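Local coordinates for DUF2235 domain-containing protein (Pseudomonas aeruginosa, PDB 4O5P) that is a type VI secretion phospholipase effector (Tle1) that probably hydrolyses phospholipids in membranes of target cells, at residues 486-491 with 659-664; 576-581 with 679-684. One frame throughout, in Å; residues are numbered along the deposited sequence.

Interaction 1: residues 486-491 with 659-664; sequences DRYAGG and VHDSRA
Y488 and D661 meet through a single polar contact that joins the turn after helix 469-487 to a type I beta turn, D661 to A664, in the loop that follows helix 649-657. The phenol OH of Y488 donates to D661 OD2 at 2.5 Å, a very short hydrogen bond. The two side chains approach from opposite directions, and the carboxylate lies almost flat with the ring, the planes 11° apart. D661 OD2 sits at the ring edge, in its plane, 3.1 Å from Y488 CE2. The D661 carboxylate is swung out toward the tyrosine because its CG is anti to the backbone N (chi1 -173°). OD2 is shared with a second phenol, that of Y681, and two partners on one buried oxygen would help to disperse its charge. The Y488 ring packs on L575, A579 and F582 of helix 571-587, which backs the tyrosine where it reaches across.

Further out, the 659-664 backbone is held by Q391, which accepts a bond from D661 N, and by K393 at V659 O, so the loop is tied to residues in the range of the catalytic family. On the other side of the contact, G490 and G491 close the turn after the helix, G491 N bonding to Y488 O at 3.2 Å. Just before the tyrosine, R487 NH1 forms a salt bridge with D486 OD1 at 2.9 Å, the carboxylate oxygen lying close to the guanidinium plane. Within the D661 turn, A664 N reaches D661 O at 3.1 Å, while the carboxylate oxygen turned from the tyrosine, D661 OD1, takes a weak bond from R663 N at 3.1 Å, which closes an Asx turn.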
# COMPACT_ATOMS: atom_id res chain seq x y z
N ASP A 486 9.33 -6.65 28.09
CA ASP A 486 10.38 -7.61 28.41
C ASP A 486 11.53 -7.61 27.41
O ASP A 486 12.67 -7.42 27.80
CB ASP A 486 9.83 -9.02 28.62
CG ASP A 486 10.89 -9.98 29.10
OD1 ASP A 486 11.56 -10.61 28.25
OD2 ASP A 486 11.07 -10.09 30.34
N ARG A 487 11.24 -7.83 26.12
CA ARG A 487 12.32 -8.00 25.15
C ARG A 487 13.12 -6.72 24.80
O ARG A 487 14.26 -6.80 24.39
CB ARG A 487 11.79 -8.63 23.85
CG ARG A 487 11.88 -10.16 23.79
CD ARG A 487 10.98 -10.89 24.81
NE ARG A 487 10.97 -12.32 24.51
CZ ARG A 487 11.35 -13.28 25.35
NH1 ARG A 487 11.76 -12.98 26.58
NH2 ARG A 487 11.34 -14.54 24.95
N TYR A 488 12.50 -5.54 24.95
CA TYR A 488 13.18 -4.29 24.62
C TYR A 488 13.48 -3.51 25.89
O TYR A 488 14.61 -3.07 26.08
CB TYR A 488 12.34 -3.39 23.70
CG TYR A 488 12.21 -3.83 22.26
CD1 TYR A 488 12.80 -5.00 21.80
CD2 TYR A 488 11.49 -3.05 21.35
CE1 TYR A 488 12.67 -5.40 20.48
CE2 TYR A 488 11.35 -3.43 20.04
CZ TYR A 488 11.95 -4.61 19.61
OH TYR A 488 11.84 -4.98 18.30
N ALA A 489 12.48 -3.31 26.74
CA ALA A 489 12.74 -2.52 27.96
C ALA A 489 13.62 -3.32 28.90
O ALA A 489 14.37 -2.74 29.70
CB ALA A 489 11.45 -2.11 28.65
N GLY A 490 13.54 -4.65 28.81
CA GLY A 490 14.33 -5.52 29.67
C GLY A 490 15.73 -5.77 29.14
O GLY A 490 16.45 -6.63 29.67
N GLY A 491 16.12 -5.01 28.12
CA GLY A 491 17.44 -5.15 27.51
C GLY A 491 17.50 -6.18 26.39
O GLY A 491 17.62 -7.38 26.65
N VAL A 659 7.10 -12.22 14.25
CA VAL A 659 6.64 -10.84 14.13
C VAL A 659 7.80 -9.87 13.97
O VAL A 659 8.67 -9.77 14.85
CB VAL A 659 5.75 -10.44 15.32
CG1 VAL A 659 5.37 -8.95 15.25
CG2 VAL A 659 4.49 -11.32 15.36
N HIS A 660 7.79 -9.13 12.87
CA HIS A 660 8.85 -8.14 12.62
C HIS A 660 8.56 -6.82 13.31
O HIS A 660 7.53 -6.66 13.96
CB HIS A 660 9.06 -7.91 11.12
CG HIS A 660 9.66 -9.09 10.41
ND1 HIS A 660 8.95 -10.25 10.17
CD2 HIS A 660 10.90 -9.28 9.89
CE1 HIS A 660 9.73 -11.11 9.53
NE2 HIS A 660 10.92 -10.55 9.35
N ASP A 661 9.48 -5.88 13.19
CA ASP A 661 9.35 -4.60 13.86
C ASP A 661 9.59 -3.57 12.78
O ASP A 661 10.74 -3.22 12.47
CB ASP A 661 10.39 -4.47 14.98
CG ASP A 661 10.18 -3.23 15.84
OD1 ASP A 661 9.68 -2.21 15.33
OD2 ASP A 661 10.54 -3.26 17.04
N SER A 662 8.51 -3.10 12.17
CA SER A 662 8.65 -2.23 11.03
C SER A 662 9.13 -0.85 11.48
O SER A 662 9.55 -0.04 10.66
CB SER A 662 7.33 -2.14 10.27
OG SER A 662 6.31 -1.69 11.13
N ARG A 663 9.09 -0.60 12.78
CA ARG A 663 9.60 0.66 13.32
C ARG A 663 11.12 0.71 13.32
O ARG A 663 11.70 1.80 13.32
CB ARG A 663 9.07 0.90 14.73
CG ARG A 663 8.10 2.05 14.81
CD ARG A 663 8.40 2.94 16.01
NE ARG A 663 9.11 4.17 15.64
CZ ARG A 663 10.21 4.60 16.27
NH1 ARG A 663 10.70 3.91 17.28
NH2 ARG A 663 10.80 5.72 15.89
N ALA A 664 11.76 -0.46 13.28
CA ALA A 664 13.20 -0.55 13.46
C ALA A 664 14.04 -0.10 12.26
O ALA A 664 13.92 -0.64 11.15
CB ALA A 664 13.58 -1.97 13.89

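Interaction 2: residues 576-581 with 679-684; sequences LGAAAE and TDYFRY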
# COMPACT_ATOMS: atom_id res chain seq x y z
N LEU A 576 18.47 -2.82 18.07
CA LEU A 576 19.00 -2.20 19.30
C LEU A 576 18.59 -0.72 19.47
O LEU A 576 18.23 -0.29 20.57
CB LEU A 576 20.52 -2.34 19.37
CG LEU A 576 21.10 -3.75 19.57
CD1 LEU A 576 22.62 -3.68 19.57
CD2 LEU A 576 20.59 -4.36 20.87
N GLY A 577 18.62 0.04 18.38
CA GLY A 577 18.21 1.44 18.42
C GLY A 577 16.75 1.59 18.79
O GLY A 577 16.39 2.35 19.70
N ALA A 578 15.89 0.85 18.08
CA ALA A 578 14.47 0.81 18.37
C ALA A 578 14.18 0.40 19.81
O ALA A 578 13.32 0.99 20.47
CB ALA A 578 13.78 -0.16 17.41
N ALA A 579 14.88 -0.62 20.29
CA ALA A 579 14.71 -1.07 21.67
C ALA A 579 15.09 0.01 22.67
O ALA A 579 14.42 0.18 23.69
CB ALA A 579 15.50 -2.34 21.91
N ALA A 580 16.15 0.77 22.38
CA ALA A 580 16.52 1.85 23.29
C ALA A 580 15.44 2.94 23.29
O ALA A 580 15.16 3.56 24.34
CB ALA A 580 17.88 2.43 22.92
N GLU A 581 14.85 3.16 22.11
CA GLU A 581 13.73 4.10 21.97
C GLU A 581 12.52 3.69 22.79
O GLU A 581 12.04 4.46 23.63
CB GLU A 581 13.33 4.28 20.50
CG GLU A 581 14.34 5.08 19.71
CD GLU A 581 13.88 5.35 18.31
OE1 GLU A 581 13.05 4.58 17.80
OE2 GLU A 581 14.36 6.33 17.72
N THR A 679 7.90 7.90 20.47
CA THR A 679 7.85 7.27 19.15
C THR A 679 6.49 6.68 18.82
O THR A 679 5.58 6.73 19.65
CB THR A 679 8.87 6.14 19.06
OG1 THR A 679 8.52 5.11 19.99
CG2 THR A 679 10.28 6.67 19.37
N ASP A 680 6.34 6.12 17.62
CA ASP A 680 5.08 5.51 17.21
C ASP A 680 4.70 4.27 18.03
O ASP A 680 3.57 3.80 17.97
CB ASP A 680 5.11 5.18 15.70
CG ASP A 680 5.16 6.42 14.83
OD1 ASP A 680 4.70 7.48 15.32
OD2 ASP A 680 5.66 6.35 13.68
N TYR A 681 5.64 3.74 18.81
CA TYR A 681 5.34 2.63 19.71
C TYR A 681 4.22 3.00 20.67
O TYR A 681 3.49 2.13 21.16
CB TYR A 681 6.58 2.24 20.52
CG TYR A 681 7.64 1.43 19.78
CD1 TYR A 681 7.29 0.37 18.97
CD2 TYR A 681 8.98 1.73 19.93
CE1 TYR A 681 8.26 -0.38 18.31
CE2 TYR A 681 9.96 0.99 19.28
CZ TYR A 681 9.60 -0.06 18.48
OH TYR A 681 10.57 -0.79 17.83
N PHE A 682 4.11 4.28 20.98
CA PHE A 682 3.14 4.71 21.95
C PHE A 682 2.03 5.55 21.37
O PHE A 682 1.43 6.37 22.06
CB PHE A 682 3.83 5.37 23.14
CG PHE A 682 4.47 4.37 24.06
CD1 PHE A 682 5.77 3.94 23.86
CD2 PHE A 682 3.72 3.80 25.10
CE1 PHE A 682 6.34 2.99 24.69
CE2 PHE A 682 4.28 2.85 25.95
CZ PHE A 682 5.60 2.44 25.75
N ARG A 683 1.74 5.31 20.09
CA ARG A 683 0.54 5.84 19.45
C ARG A 683 -0.22 4.69 18.78
O ARG A 683 0.39 3.71 18.31
CB ARG A 683 0.90 6.85 18.37
CG ARG A 683 1.45 8.17 18.90
CD ARG A 683 1.96 9.04 17.76
NE ARG A 683 2.88 10.03 18.30
CZ ARG A 683 4.20 9.94 18.23
NH1 ARG A 683 4.78 8.93 17.58
NH2 ARG A 683 4.95 10.88 18.78
N TYR A 684 -1.54 4.80 18.71
CA TYR A 684 -2.28 3.83 17.92
C TYR A 684 -2.11 4.16 16.45
O TYR A 684 -1.89 5.32 16.08
CB TYR A 684 -3.76 3.79 18.31
CG TYR A 684 -3.97 3.30 19.72
CD1 TYR A 684 -3.56 2.04 20.11
CD2 TYR A 684 -4.60 4.10 20.66
CE1 TYR A 684 -3.76 1.60 21.41
CE2 TYR A 684 -4.79 3.68 21.93
CZ TYR A 684 -4.38 2.44 22.30
OH TYR A 684 -4.60 2.06 23.60
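This is a small, partly buried packing contact in which the loop leading to strand 687-689 lies against one side of helix 571-587, with no hydrogen bond between the two segments. Two pairs carry it, about one turn of the helix apart. At the first, the phenol end of Y681 comes against the methyl of A578: Y681 OH lies 3.3 Å from A578 CB, and the ring carbon CZ is 4.3 Å from that same methyl. The ring is presented edge-on to the helix backbone, with A578 O near its plane and 3.6 Å from Y681 CE2. The small alanine lets the ring end come this near the helix. The hydroxyl does not depend on the helix for its polar partner, which is D661, and R663 makes a cation-pi contact with the ring.

At the second pair, T679 turns its methyl to the helix. T679 CG2 stands 3.8 Å from E581 OE1 and 4.0 Å from E581 CB, so the methyl crosses the extended glutamate chain at a slant, touching it at CB and at the carboxylate end. That placement follows from chi1 of 64°, which sets CG2 anti to the carbonyl carbon and leaves OG1 between the backbone N and the carbonyl carbon. The polar ends have other partners: E581 OE1 is salt-bridged to R663, and T679 OG1 bonds to D585, one turn further along the same helix.

The loop is stiffened from within. F682 N bonds to T679 O at 3.2 Å, and R683 NH1 is salt-bridged to D680 OD1 at 2.7 Å. Y681 N reaches back weakly to T679 OG1 at 3.4 Å, which makes T679 the first residue of an ST turn over the short 3-10 segment 680-681.

How the interactions relate
Interactions 1 and 2 have centres 8 Å apart and lie within the range of the C-terminal family of Tle1-like effectors. Their segments alternate along the chain: 486-491, 576-581, 659-664, then 679-684. The last two belong to one long connection between helix 649-657 and strand 687-689, whose middle, 665-676, is not modelled. Contacts between the interactions join them into one cluster: R663 NH1 packs on T679 CB at 3.4 Å, and Y488 CE2 lies 3.5 Å from Y681 OH. The ordered ends of this connection thus gather on helix 571-587 and the end of helix 469-487, drawing four separate parts of the sequence together.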